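Local coordinates for protein PKS (Streptomyces sp. CNQ431, PDB 5YDA) that forms the acyltransferase domain of a polyketide synthase for splenocin, which probably transfers a broad range of acyl building units to an acyl carrier protein, at residues Leu32-Ser37 with Asp65-Leu70; Leu81-Ser86 with Arg96-Ala101; Val112-Pro117 with Val371-Gly376; Ile215-Pro220 with Thr315-Pro320; Pro375-Thr380 with Met398-Ala403. One frame throughout, in Å; residues are numbered along the deposited sequence.

Interaction 1 of 5, residues Leu32-Ser37 with Asp65-Leu70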
# COMPACT_ATOMS: atom_id res chain seq x y z
N LEU A 32 -10.23 -13.66 -15.56
CA LEU A 32 -10.98 -12.53 -16.06
C LEU A 32 -11.92 -12.02 -14.97
O LEU A 32 -12.30 -12.76 -14.05
CB LEU A 32 -11.80 -12.90 -17.30
CG LEU A 32 -10.99 -13.22 -18.56
CD1 LEU A 32 -11.91 -13.77 -19.64
CD2 LEU A 32 -10.24 -11.97 -19.05
N VAL A 33 -12.29 -10.75 -15.09
CA VAL A 33 -13.24 -10.10 -14.19
C VAL A 33 -14.59 -10.03 -14.91
O VAL A 33 -14.66 -9.59 -16.06
CB VAL A 33 -12.75 -8.70 -13.80
CG1 VAL A 33 -13.72 -8.04 -12.82
CG2 VAL A 33 -11.34 -8.77 -13.23
N LEU A 34 -15.65 -10.47 -14.22
CA LEU A 34 -17.01 -10.39 -14.76
C LEU A 34 -17.79 -9.30 -14.03
O LEU A 34 -18.05 -9.44 -12.82
CB LEU A 34 -17.73 -11.73 -14.62
CG LEU A 34 -17.02 -12.96 -15.20
CD1 LEU A 34 -17.90 -14.17 -15.08
CD2 LEU A 34 -16.63 -12.73 -16.65
N PRO A 35 -18.19 -8.22 -14.70
CA PRO A 35 -18.98 -7.17 -14.03
C PRO A 35 -20.47 -7.45 -14.06
O PRO A 35 -21.01 -7.98 -15.04
CB PRO A 35 -18.65 -5.93 -14.87
CG PRO A 35 -18.49 -6.48 -16.27
CD PRO A 35 -17.85 -7.86 -16.09
N VAL A 36 -21.14 -7.07 -12.98
CA VAL A 36 -22.58 -7.19 -12.83
C VAL A 36 -23.09 -5.89 -12.22
O VAL A 36 -22.57 -5.44 -11.19
CB VAL A 36 -22.99 -8.37 -11.93
CG1 VAL A 36 -24.50 -8.55 -11.93
CG2 VAL A 36 -22.28 -9.65 -12.34
N SER A 37 -24.11 -5.29 -12.84
CA SER A 37 -24.70 -4.07 -12.30
C SER A 37 -26.22 -4.12 -12.43
O SER A 37 -26.75 -4.54 -13.46
CB SER A 37 -24.16 -2.82 -13.01
OG SER A 37 -24.46 -2.85 -14.39
N ASP A 65 -16.28 -15.03 -24.01
CA ASP A 65 -17.36 -14.27 -24.62
C ASP A 65 -18.19 -13.57 -23.56
O ASP A 65 -18.58 -12.40 -23.74
CB ASP A 65 -18.26 -15.20 -25.45
CG ASP A 65 -17.49 -16.00 -26.47
OD1 ASP A 65 -17.89 -17.16 -26.73
OD2 ASP A 65 -16.49 -15.48 -27.02
N VAL A 66 -18.50 -14.27 -22.47
CA VAL A 66 -19.33 -13.70 -21.41
C VAL A 66 -18.71 -12.42 -20.86
O VAL A 66 -19.41 -11.42 -20.63
CB VAL A 66 -19.56 -14.75 -20.31
CG1 VAL A 66 -19.81 -14.11 -18.97
CG2 VAL A 66 -20.73 -15.63 -20.69
N ALA A 67 -17.38 -12.41 -20.69
CA ALA A 67 -16.69 -11.23 -20.17
C ALA A 67 -16.90 -10.02 -21.07
O ALA A 67 -17.21 -8.93 -20.59
CB ALA A 67 -15.20 -11.52 -20.00
N GLY A 68 -16.73 -10.20 -22.38
CA GLY A 68 -16.98 -9.11 -23.31
C GLY A 68 -18.45 -8.73 -23.37
O GLY A 68 -18.80 -7.54 -23.39
N ALA A 69 -19.33 -9.73 -23.39
CA ALA A 69 -20.76 -9.46 -23.45
C ALA A 69 -21.23 -8.70 -22.22
O ALA A 69 -22.10 -7.82 -22.32
CB ALA A 69 -21.53 -10.77 -23.61
N LEU A 70 -20.68 -9.04 -21.05
CA LEU A 70 -21.02 -8.32 -19.83
C LEU A 70 -20.52 -6.88 -19.86
O LEU A 70 -21.07 -6.03 -19.15
CB LEU A 70 -20.42 -9.05 -18.62
CG LEU A 70 -21.31 -9.78 -17.61
CD1 LEU A 70 -22.75 -9.87 -18.05
CD2 LEU A 70 -20.75 -11.16 -17.33
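V33 and A67 share a polar partner just beyond the second segment: R71 NH1 is hydrogen-bonded to both V33 O and A67 O. R71 thereby ties strand 32-38 to helix 63-72. The motif is a helix laid against a two-stranded antiparallel sheet. It belongs to the CurL-like region, probably the small alpha/beta linker that joins ketosynthase and acyltransferase in polyketide synthases. The axes of strand 32-37 and helix 65-70 come within 7.6 Å, with their directions 39° apart. No hydrogen bond runs directly between the two segments, so the remaining contact is apolar and largely buried.

L34 touches three helix residues, V66, A67 and L70. Its CG stands anti to the carbonyl carbon (chi1 -53°), and this turns the CD2 methyl to the helix. L34 CD2 lies 3.8 Å from A67 CA and reaches V66 CG1 at 4.2 Å. One residue on, P35 presents its ring to L70, with P35 CD 3.8 Å from L70 CB. The L70 side chain has unusual torsions, and its CG sits too close to P35 O. The exact placing of its branch is therefore doubtful.

Helix 43-56 closes the site from another side, with L55 touching V66 and L51 touching L70. Beside L34 in the sheet, V83 of the paired strand 79-85 touches its side chain. The small A67 side chain is touched by two strand methyls: L34 CD2 is 3.8 Å from A67 CB, and L32 CD1 is 4.0 Å from the same A67 CB.

Interaction 2 of 5, residues Leu81-Ser86 with Arg96-Ala101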
# COMPACT_ATOMS: atom_id res chain seq x y z
N LEU A 81 -21.25 -5.44 -8.61
CA LEU A 81 -20.30 -6.39 -8.04
C LEU A 81 -19.55 -7.09 -9.17
O LEU A 81 -19.92 -6.99 -10.34
CB LEU A 81 -20.99 -7.42 -7.12
CG LEU A 81 -22.07 -8.40 -7.59
CD1 LEU A 81 -21.51 -9.54 -8.43
CD2 LEU A 81 -22.80 -8.95 -6.37
N THR A 82 -18.48 -7.78 -8.81
CA THR A 82 -17.71 -8.54 -9.78
C THR A 82 -17.34 -9.87 -9.18
O THR A 82 -17.34 -10.05 -7.96
CB THR A 82 -16.41 -7.83 -10.21
OG1 THR A 82 -15.53 -7.71 -9.08
CG2 THR A 82 -16.68 -6.46 -10.83
N VAL A 83 -17.02 -10.82 -10.06
CA VAL A 83 -16.32 -12.05 -9.70
C VAL A 83 -15.08 -12.14 -10.57
O VAL A 83 -15.00 -11.52 -11.64
CB VAL A 83 -17.21 -13.30 -9.87
CG1 VAL A 83 -18.42 -13.21 -8.96
CG2 VAL A 83 -17.63 -13.47 -11.33
N SER A 84 -14.09 -12.87 -10.09
CA SER A 84 -12.91 -13.24 -10.85
C SER A 84 -12.93 -14.74 -11.10
O SER A 84 -13.26 -15.51 -10.19
CB SER A 84 -11.62 -12.88 -10.10
OG SER A 84 -11.56 -11.50 -9.82
N ALA A 85 -12.57 -15.15 -12.31
CA ALA A 85 -12.63 -16.57 -12.65
C ALA A 85 -11.67 -16.87 -13.79
O ALA A 85 -11.47 -16.03 -14.68
CB ALA A 85 -14.05 -16.99 -13.03
N SER A 86 -11.06 -18.05 -13.74
CA SER A 86 -10.25 -18.57 -14.83
C SER A 86 -10.96 -19.69 -15.59
O SER A 86 -10.35 -20.32 -16.46
CB SER A 86 -8.91 -19.08 -14.29
OG SER A 86 -8.18 -18.03 -13.68
N ARG A 96 -22.87 -17.36 -7.24
CA ARG A 96 -23.81 -17.73 -6.19
C ARG A 96 -23.44 -17.08 -4.87
O ARG A 96 -24.28 -16.42 -4.23
CB ARG A 96 -23.85 -19.25 -6.00
CG ARG A 96 -24.04 -20.02 -7.25
CD ARG A 96 -25.50 -20.10 -7.60
NE ARG A 96 -25.65 -20.83 -8.85
CZ ARG A 96 -25.94 -22.13 -8.92
NH1 ARG A 96 -26.12 -22.84 -7.82
NH2 ARG A 96 -26.05 -22.70 -10.11
N ALA A 97 -22.20 -17.28 -4.43
CA ALA A 97 -21.70 -16.67 -3.21
C ALA A 97 -21.66 -15.15 -3.29
O ALA A 97 -21.47 -14.51 -2.25
CB ALA A 97 -20.30 -17.21 -2.91
N ALA A 98 -21.84 -14.58 -4.48
CA ALA A 98 -21.63 -13.15 -4.67
C ALA A 98 -22.57 -12.35 -3.78
O ALA A 98 -23.78 -12.53 -3.83
CB ALA A 98 -21.83 -12.78 -6.14
N VAL A 99 -21.98 -11.49 -2.96
CA VAL A 99 -22.72 -10.56 -2.11
C VAL A 99 -22.25 -9.15 -2.47
O VAL A 99 -21.04 -8.93 -2.59
CB VAL A 99 -22.53 -10.83 -0.61
CG1 VAL A 99 -23.05 -12.22 -0.25
CG2 VAL A 99 -21.06 -10.71 -0.20
N PRO A 100 -23.15 -8.19 -2.68
CA PRO A 100 -22.69 -6.81 -2.88
C PRO A 100 -21.85 -6.35 -1.70
O PRO A 100 -22.17 -6.64 -0.54
CB PRO A 100 -24.00 -6.01 -2.99
CG PRO A 100 -25.05 -6.90 -2.42
CD PRO A 100 -24.61 -8.30 -2.68
N ALA A 101 -20.74 -5.67 -2.00
CA ALA A 101 -19.75 -5.34 -0.98
C ALA A 101 -19.39 -3.86 -0.90
O ALA A 101 -18.74 -3.47 0.07
CB ALA A 101 -18.46 -6.15 -1.20
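L81 and A98 form the tight part of this contact. The two methyls of L81 straddle the single methyl of A98: L81 CD1 lies 4.0 Å from A98 CB, and L81 CD2 is also 4.0 Å from A98 CB. The CD2 branch goes further and rests on the backbone, with L81 CD2 3.9 Å from V99 C and 3.8 Å from P100 N. It also meets the proline ring, at 4.2 Å from P100 CD. L81 takes a crowded position to do this. Its CG lies between the backbone N and the carbonyl carbon (chi1 61°), and both branches face the chain that leaves helix 88-97.

The packing thins in two directions. Along the strand, V83 adds one looser touch, with V83 CG1 4.4 Å from A98 CB. On the outer side, V99 turns its side chain away from the strand and is exposed to solvent. No hydrogen bond crosses, so the two segments meet by apolar contact alone.

The contact lies on the face of the two-stranded sheet that carries L81 and V83, in the probable linker between ketosynthase and acyltransferase. L44 of helix 43-56 touches both L81 and P100. R96 is held to that same helix by a salt bridge to E56. Strand 79-85 pairs antiparallel with strand 32-38, while T82 and S84 carry side chains that pack on helix 407-420.

Interaction 3 of 5, residues Val112-Pro117 with Val371-Gly376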
# COMPACT_ATOMS: atom_id res chain seq x y z
N VAL A 112 -9.59 8.61 -5.94
CA VAL A 112 -8.80 7.44 -5.57
C VAL A 112 -7.53 7.90 -4.86
O VAL A 112 -6.84 8.81 -5.34
CB VAL A 112 -8.44 6.60 -6.81
CG1 VAL A 112 -7.50 5.42 -6.45
CG2 VAL A 112 -9.71 6.11 -7.50
N ALA A 113 -7.20 7.26 -3.74
CA ALA A 113 -5.95 7.52 -3.03
C ALA A 113 -5.14 6.23 -2.90
O ALA A 113 -5.71 5.16 -2.66
CB ALA A 113 -6.21 8.13 -1.65
N PHE A 114 -3.83 6.33 -3.07
CA PHE A 114 -2.92 5.22 -2.83
C PHE A 114 -2.31 5.37 -1.44
O PHE A 114 -1.83 6.46 -1.09
CB PHE A 114 -1.79 5.16 -3.87
CG PHE A 114 -2.20 4.64 -5.21
CD1 PHE A 114 -3.50 4.22 -5.45
CD2 PHE A 114 -1.28 4.58 -6.25
CE1 PHE A 114 -3.87 3.74 -6.71
CE2 PHE A 114 -1.64 4.11 -7.49
CZ PHE A 114 -2.94 3.69 -7.72
N LEU A 115 -2.32 4.28 -0.66
CA LEU A 115 -1.69 4.24 0.66
C LEU A 115 -0.47 3.33 0.59
O LEU A 115 -0.59 2.15 0.24
CB LEU A 115 -2.68 3.74 1.72
CG LEU A 115 -3.74 4.72 2.30
CD1 LEU A 115 -4.47 5.52 1.22
CD2 LEU A 115 -4.76 3.98 3.18
N LEU A 116 0.70 3.87 0.95
CA LEU A 116 1.98 3.19 0.75
C LEU A 116 2.61 2.80 2.09
O LEU A 116 3.06 3.69 2.83
CB LEU A 116 2.94 4.10 -0.02
CG LEU A 116 2.77 4.47 -1.50
CD1 LEU A 116 2.52 3.25 -2.42
CD2 LEU A 116 1.75 5.55 -1.70
N PRO A 117 2.67 1.52 2.44
CA PRO A 117 3.15 1.14 3.78
C PRO A 117 4.64 1.36 3.96
O PRO A 117 5.41 1.53 3.01
CB PRO A 117 2.80 -0.35 3.90
CG PRO A 117 2.29 -0.77 2.57
CD PRO A 117 1.89 0.45 1.80
N VAL A 371 -6.80 2.87 -1.39
CA VAL A 371 -6.21 1.72 -2.05
C VAL A 371 -4.82 1.54 -1.46
O VAL A 371 -3.93 2.37 -1.67
CB VAL A 371 -6.13 1.89 -3.58
CG1 VAL A 371 -5.60 0.63 -4.24
CG2 VAL A 371 -7.50 2.25 -4.14
N GLU A 372 -4.66 0.47 -0.68
CA GLU A 372 -3.36 0.16 -0.11
C GLU A 372 -2.50 -0.51 -1.18
O GLU A 372 -2.95 -1.45 -1.85
CB GLU A 372 -3.51 -0.75 1.11
CG GLU A 372 -2.22 -1.03 1.83
CD GLU A 372 -2.39 -1.27 3.33
OE1 GLU A 372 -3.54 -1.42 3.82
OE2 GLU A 372 -1.35 -1.34 4.01
N ILE A 373 -1.28 -0.01 -1.35
CA ILE A 373 -0.35 -0.44 -2.39
C ILE A 373 0.81 -1.13 -1.70
O ILE A 373 1.71 -0.47 -1.17
CB ILE A 373 0.16 0.75 -3.23
CG1 ILE A 373 -1.01 1.51 -3.84
CG2 ILE A 373 1.20 0.30 -4.28
CD1 ILE A 373 -1.87 0.64 -4.69
N GLY A 374 0.84 -2.44 -1.76
CA GLY A 374 1.88 -3.20 -1.09
C GLY A 374 1.27 -4.34 -0.33
O GLY A 374 0.04 -4.47 -0.25
N PRO A 375 2.10 -5.21 0.25
CA PRO A 375 1.57 -6.42 0.91
C PRO A 375 0.82 -6.08 2.19
O PRO A 375 1.32 -5.35 3.04
CB PRO A 375 2.83 -7.25 1.20
CG PRO A 375 3.91 -6.25 1.34
CD PRO A 375 3.57 -5.14 0.33
N GLY A 376 -0.38 -6.63 2.31
CA GLY A 376 -1.12 -6.60 3.56
C GLY A 376 -2.19 -5.52 3.61
O GLY A 376 -2.58 -4.90 2.61
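I373, just past the last bridged pair of two parallel strands, packs on F114, and its side chain can be followed outward. I373 CB lies 3.5 Å from L116 CD1. The CG2 branch touches that same L116 methyl. The other branch turns to the phenylalanine, with I373 CG1 3.6 Å from F114 CG. At the tip, I373 CD1 makes a CH-pi contact over the ring face, 4.0 Å from the centroid of the F114 ring and 11° off its normal. CG1 stands anti to the carbonyl carbon (chi1 -57°), which brings this branch over the ring.

The backbones pair in parallel register. V371 straddles F114: V371 N donates to A113 O at 2.8 Å, and V371 O accepts from L115 N at 2.7 Å. L115 O in turn accepts from I373 N at 2.8 Å, in a nearly straight bond of 171°. V371 lies alongside F114, and its CG2 reaches V112 CG1 at 3.9 Å. E372 goes to the other face with L115. Its carboxylate is held by T380 OG1 and L379 N.

This is the core of the alpha/beta acyltransferase fold. L116 also touches the probable nucleophile elbow, a GxSxG sequence. Strand 112-116 runs between strands 195-198 and 369-372. Helix 169-188 covers the side of I373 and L116, and helix 378-387 packs against L115 on the other.

Interaction 4 of 5, residues Ile215-Pro220 with Thr315-Pro320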
# COMPACT_ATOMS: atom_id res chain seq x y z
N ILE A 215 12.48 8.06 -9.84
CA ILE A 215 12.68 6.75 -9.23
C ILE A 215 14.15 6.35 -9.28
O ILE A 215 14.71 5.88 -8.28
CB ILE A 215 11.75 5.69 -9.88
CG1 ILE A 215 11.95 4.32 -9.24
CG2 ILE A 215 11.96 5.59 -11.40
CD1 ILE A 215 11.67 4.28 -7.75
N ASP A 216 14.82 6.59 -10.42
CA ASP A 216 16.22 6.18 -10.55
C ASP A 216 17.13 6.91 -9.58
O ASP A 216 18.12 6.34 -9.11
CB ASP A 216 16.72 6.41 -11.98
CG ASP A 216 16.15 5.41 -12.97
OD1 ASP A 216 15.25 4.61 -12.60
OD2 ASP A 216 16.59 5.43 -14.14
N GLU A 217 16.84 8.18 -9.29
CA GLU A 217 17.65 8.89 -8.30
C GLU A 217 17.27 8.52 -6.87
O GLU A 217 18.14 8.49 -6.00
CB GLU A 217 17.51 10.41 -8.47
CG GLU A 217 17.88 10.96 -9.84
CD GLU A 217 17.81 12.49 -9.88
OE1 GLU A 217 18.60 13.10 -10.64
OE2 GLU A 217 16.96 13.07 -9.15
N ALA A 218 15.98 8.23 -6.63
CA ALA A 218 15.52 7.91 -5.27
C ALA A 218 16.07 6.57 -4.79
O ALA A 218 16.49 6.45 -3.62
CB ALA A 218 14.00 7.91 -5.20
N LEU A 219 16.12 5.57 -5.67
CA LEU A 219 16.53 4.22 -5.29
C LEU A 219 17.81 4.17 -4.44
O LEU A 219 17.76 3.64 -3.32
CB LEU A 219 16.65 3.35 -6.54
CG LEU A 219 15.34 2.87 -7.17
CD1 LEU A 219 15.60 2.33 -8.57
CD2 LEU A 219 14.68 1.79 -6.30
N PRO A 220 18.95 4.72 -4.88
CA PRO A 220 20.13 4.63 -4.00
C PRO A 220 20.00 5.46 -2.73
O PRO A 220 20.58 5.09 -1.71
CB PRO A 220 21.29 5.14 -4.90
CG PRO A 220 20.64 5.94 -5.97
CD PRO A 220 19.23 5.44 -6.14
N THR A 315 21.52 14.89 -3.60
CA THR A 315 21.71 14.35 -4.93
C THR A 315 20.43 14.28 -5.76
O THR A 315 20.50 13.95 -6.94
CB THR A 315 22.33 12.95 -4.87
OG1 THR A 315 21.35 12.00 -4.45
CG2 THR A 315 23.50 12.91 -3.91
N LEU A 316 19.27 14.59 -5.18
CA LEU A 316 17.99 14.41 -5.87
C LEU A 316 17.53 15.68 -6.57
O LEU A 316 17.65 16.78 -6.03
CB LEU A 316 16.91 13.98 -4.88
CG LEU A 316 17.15 12.78 -3.97
CD1 LEU A 316 16.01 12.71 -2.96
CD2 LEU A 316 17.22 11.51 -4.81
N THR A 317 16.93 15.51 -7.74
CA THR A 317 16.22 16.59 -8.42
C THR A 317 14.77 16.63 -7.93
O THR A 317 13.92 15.89 -8.43
CB THR A 317 16.29 16.40 -9.93
OG1 THR A 317 17.66 16.41 -10.35
CG2 THR A 317 15.53 17.51 -10.65
N LEU A 318 14.49 17.50 -6.97
CA LEU A 318 13.15 17.61 -6.40
C LEU A 318 12.28 18.56 -7.21
O LEU A 318 12.72 19.65 -7.60
CB LEU A 318 13.23 18.08 -4.95
CG LEU A 318 14.09 17.22 -4.03
CD1 LEU A 318 14.22 17.89 -2.67
CD2 LEU A 318 13.49 15.81 -3.90
N ARG A 319 11.05 18.15 -7.47
CA ARG A 319 10.08 18.92 -8.22
C ARG A 319 8.79 19.01 -7.42
O ARG A 319 8.53 18.18 -6.54
CB ARG A 319 9.79 18.29 -9.59
CG ARG A 319 10.94 18.35 -10.60
CD ARG A 319 10.56 17.60 -11.88
NE ARG A 319 11.56 17.71 -12.95
CZ ARG A 319 12.59 16.87 -13.11
NH1 ARG A 319 12.77 15.86 -12.27
NH2 ARG A 319 13.43 17.05 -14.12
N PRO A 320 7.96 20.03 -7.68
CA PRO A 320 6.67 20.09 -7.00
C PRO A 320 5.82 18.90 -7.37
O PRO A 320 5.93 18.36 -8.49
CB PRO A 320 6.06 21.40 -7.52
CG PRO A 320 7.16 22.14 -8.18
CD PRO A 320 8.19 21.16 -8.59
O HOH W 1 20.68 9.76 -6.34
O HOH W 2 14.71 12.86 -7.81
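This is a polar surface contact in the alpha/beta acyltransferase fold, in which E217 near the start of helix 215-231 grips T317 of a loop. The loop runs between helix 306-313 and strand 325-327. T317 N donates to E217 OE2 at 2.8 Å, and the bond is nearly straight at 173°. The amide comes to the syn side of the carboxylate, 24° out of its plane. T317 OG1 adds a weak bond to E217 OE1 at 3.5 Å. Extended beyond CG (chi2 -176°), the E217 chain carries its carboxylate out to the T317 amide.

Two waters widen the contact. One donates to E217 OE2 at 2.6 Å and to T317 O at 3.2 Å. E217 OE2 is thus held by both an amide and a water. The other water joins the helix backbone to a loop hydroxyl, donating to E217 O and to T315 OG1, a hydroxyl also bonded to H312 O. Between these polar links lies L316, whose CD2 is 3.8 Å from E217 CB.

R319 follows in the loop and forms a salt bridge with E214, just before the helix. Its charge may also favour an ionised E217, although R319 NH1 stays 5.9 Å from E217 OE2. T317 CG2 lies over one face of the R319 guanidinium, offset toward its rim.

Interaction 5 of 5, residues Pro375-Thr380 with Met398-Ala403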
# COMPACT_ATOMS: atom_id res chain seq x y z
N PRO A 375 2.10 -5.21 0.25
CA PRO A 375 1.57 -6.42 0.91
C PRO A 375 0.82 -6.08 2.19
O PRO A 375 1.32 -5.35 3.04
CB PRO A 375 2.83 -7.25 1.20
CG PRO A 375 3.91 -6.25 1.34
CD PRO A 375 3.57 -5.14 0.33
N GLY A 376 -0.38 -6.63 2.31
CA GLY A 376 -1.12 -6.60 3.56
C GLY A 376 -2.19 -5.52 3.61
O GLY A 376 -2.58 -4.90 2.61
N ASP A 377 -2.65 -5.27 4.84
CA ASP A 377 -3.72 -4.33 5.09
C ASP A 377 -3.42 -3.48 6.32
O ASP A 377 -4.34 -3.03 7.01
CB ASP A 377 -5.06 -5.05 5.28
CG ASP A 377 -5.06 -5.98 6.50
OD1 ASP A 377 -4.01 -6.12 7.18
OD2 ASP A 377 -6.11 -6.59 6.77
N SER A 378 -2.14 -3.26 6.61
CA SER A 378 -1.80 -2.56 7.85
C SER A 378 -2.25 -1.10 7.82
O SER A 378 -2.73 -0.58 8.83
CB SER A 378 -0.30 -2.68 8.13
OG SER A 378 0.45 -2.02 7.12
N LEU A 379 -2.11 -0.41 6.68
CA LEU A 379 -2.56 0.99 6.65
C LEU A 379 -4.08 1.09 6.53
O LEU A 379 -4.68 2.06 7.01
CB LEU A 379 -1.91 1.76 5.49
CG LEU A 379 -0.39 1.86 5.50
CD1 LEU A 379 0.07 2.86 4.42
CD2 LEU A 379 0.15 2.24 6.87
N THR A 380 -4.70 0.09 5.89
CA THR A 380 -6.16 0.03 5.80
C THR A 380 -6.81 -0.03 7.18
O THR A 380 -7.81 0.65 7.43
CB THR A 380 -6.55 -1.18 4.95
OG1 THR A 380 -6.03 -1.01 3.63
CG2 THR A 380 -8.06 -1.38 4.89
N MET A 398 -2.39 -6.62 -2.30
CA MET A 398 -1.41 -7.69 -2.29
C MET A 398 -1.54 -8.46 -0.98
O MET A 398 -1.70 -7.86 0.10
CB MET A 398 0.01 -7.12 -2.51
CG MET A 398 1.16 -8.09 -2.30
SD MET A 398 2.76 -7.42 -2.88
CE MET A 398 2.51 -7.51 -4.65
N ARG A 399 -1.45 -9.78 -1.07
CA ARG A 399 -1.71 -10.67 0.06
C ARG A 399 -0.61 -10.56 1.11
O ARG A 399 0.52 -10.15 0.84
CB ARG A 399 -1.80 -12.12 -0.42
CG ARG A 399 -0.44 -12.62 -0.91
CD ARG A 399 -0.51 -13.99 -1.54
NE ARG A 399 0.78 -14.37 -2.11
CZ ARG A 399 1.78 -14.90 -1.41
NH1 ARG A 399 1.66 -15.11 -0.10
NH2 ARG A 399 2.92 -15.22 -2.01
N HIS A 400 -0.96 -10.98 2.34
CA HIS A 400 0.00 -11.19 3.42
C HIS A 400 0.90 -12.39 3.12
O HIS A 400 0.55 -13.26 2.31
CB HIS A 400 -0.71 -11.42 4.76
CG HIS A 400 -1.17 -10.17 5.43
ND1 HIS A 400 -2.50 -9.79 5.46
CD2 HIS A 400 -0.49 -9.21 6.10
CE1 HIS A 400 -2.61 -8.66 6.13
NE2 HIS A 400 -1.41 -8.28 6.52
N ALA A 401 2.04 -12.44 3.82
CA ALA A 401 3.03 -13.50 3.61
C ALA A 401 2.42 -14.90 3.58
O ALA A 401 2.72 -15.71 2.70
CB ALA A 401 4.11 -13.41 4.69
N LYS A 402 1.54 -15.21 4.53
CA LYS A 402 1.09 -16.59 4.68
C LYS A 402 -0.17 -16.93 3.88
O LYS A 402 -0.54 -18.11 3.83
CB LYS A 402 0.85 -16.93 6.16
CG LYS A 402 2.10 -16.80 7.03
CD LYS A 402 1.81 -17.08 8.50
CE LYS A 402 2.68 -16.24 9.43
NZ LYS A 402 4.14 -16.47 9.23
N ALA A 403 -0.82 -15.97 3.24
CA ALA A 403 -2.06 -16.25 2.53
C ALA A 403 -1.80 -17.07 1.27
O ALA A 403 -0.73 -17.00 0.66
CB ALA A 403 -2.77 -14.94 2.18
O HOH W 3 -2.45 -4.56 -0.17
O HOH W 4 -0.90 -6.22 7.87
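G376 N donates to M398 O at 2.9 Å in an almost straight bond of 175°, and this joins the two backbones where P375 and G376 pass M398 and H400. A water links them again: it accepts from M398 N at 3.0 Å and donates to G376 O.

P375 and M398 lie side by side and point the same way. M398 CG is 3.6 Å from P375 CA, and M398 SD is 4.0 Å from P375 CD. L175 of helix 169-188 also touches P375, and L182 of that helix touches M398.

In the acyltransferase fold this turn follows strand 369-372 of the central sheet and leads into helix 378-387. The partner loop comes after edge strand 394-395. D377 occupies the N-cap position of the helix, but its side chain makes no capping bond.

G376 also packs against a ring. Its CA sits over one face of the H400 imidazole, 3.6 Å from the ring centroid. D377 comes to the edge of that ring, with OD1 3.1 Å from H400 CE1. The carboxylate and ring planes are 82° apart. The CG of D377 lies between its backbone N and carbonyl carbon (chi1 63°), which turns the carboxylate to the histidine. A second water donates to D377 OD1 at 3.2 Å and lies beside H400 NE2.

H400 opens a type I turn that ends at A403. R399 NE forms a salt bridge with D407, while R399 NH1 bonds weakly to H400 O and A401 O.

How the interactions relate
Interactions 1 and 2 come first along the chain and share the sheet of strands 32-38 and 79-85. Their centres are 11 Å apart. L32 and L34 probably bond to A85 and V83 there. Interactions 3, 4 and 5 lie in the acyltransferase domain. Interaction 3 is at the centre of the chain, about 2 Å from its middle. Interaction 5, its centre about 10 Å away, shares P375 and G376 with it and continues into helix 378-387. Interaction 4 falls between the two segments of interaction 3 in sequence, and their centres are 21 Å apart. Its centre is about 41 Å from those of interactions 1 and 2. The chain thus has a small lobe, probably the ketosynthase-acyltransferase linker, beside the larger acyltransferase core.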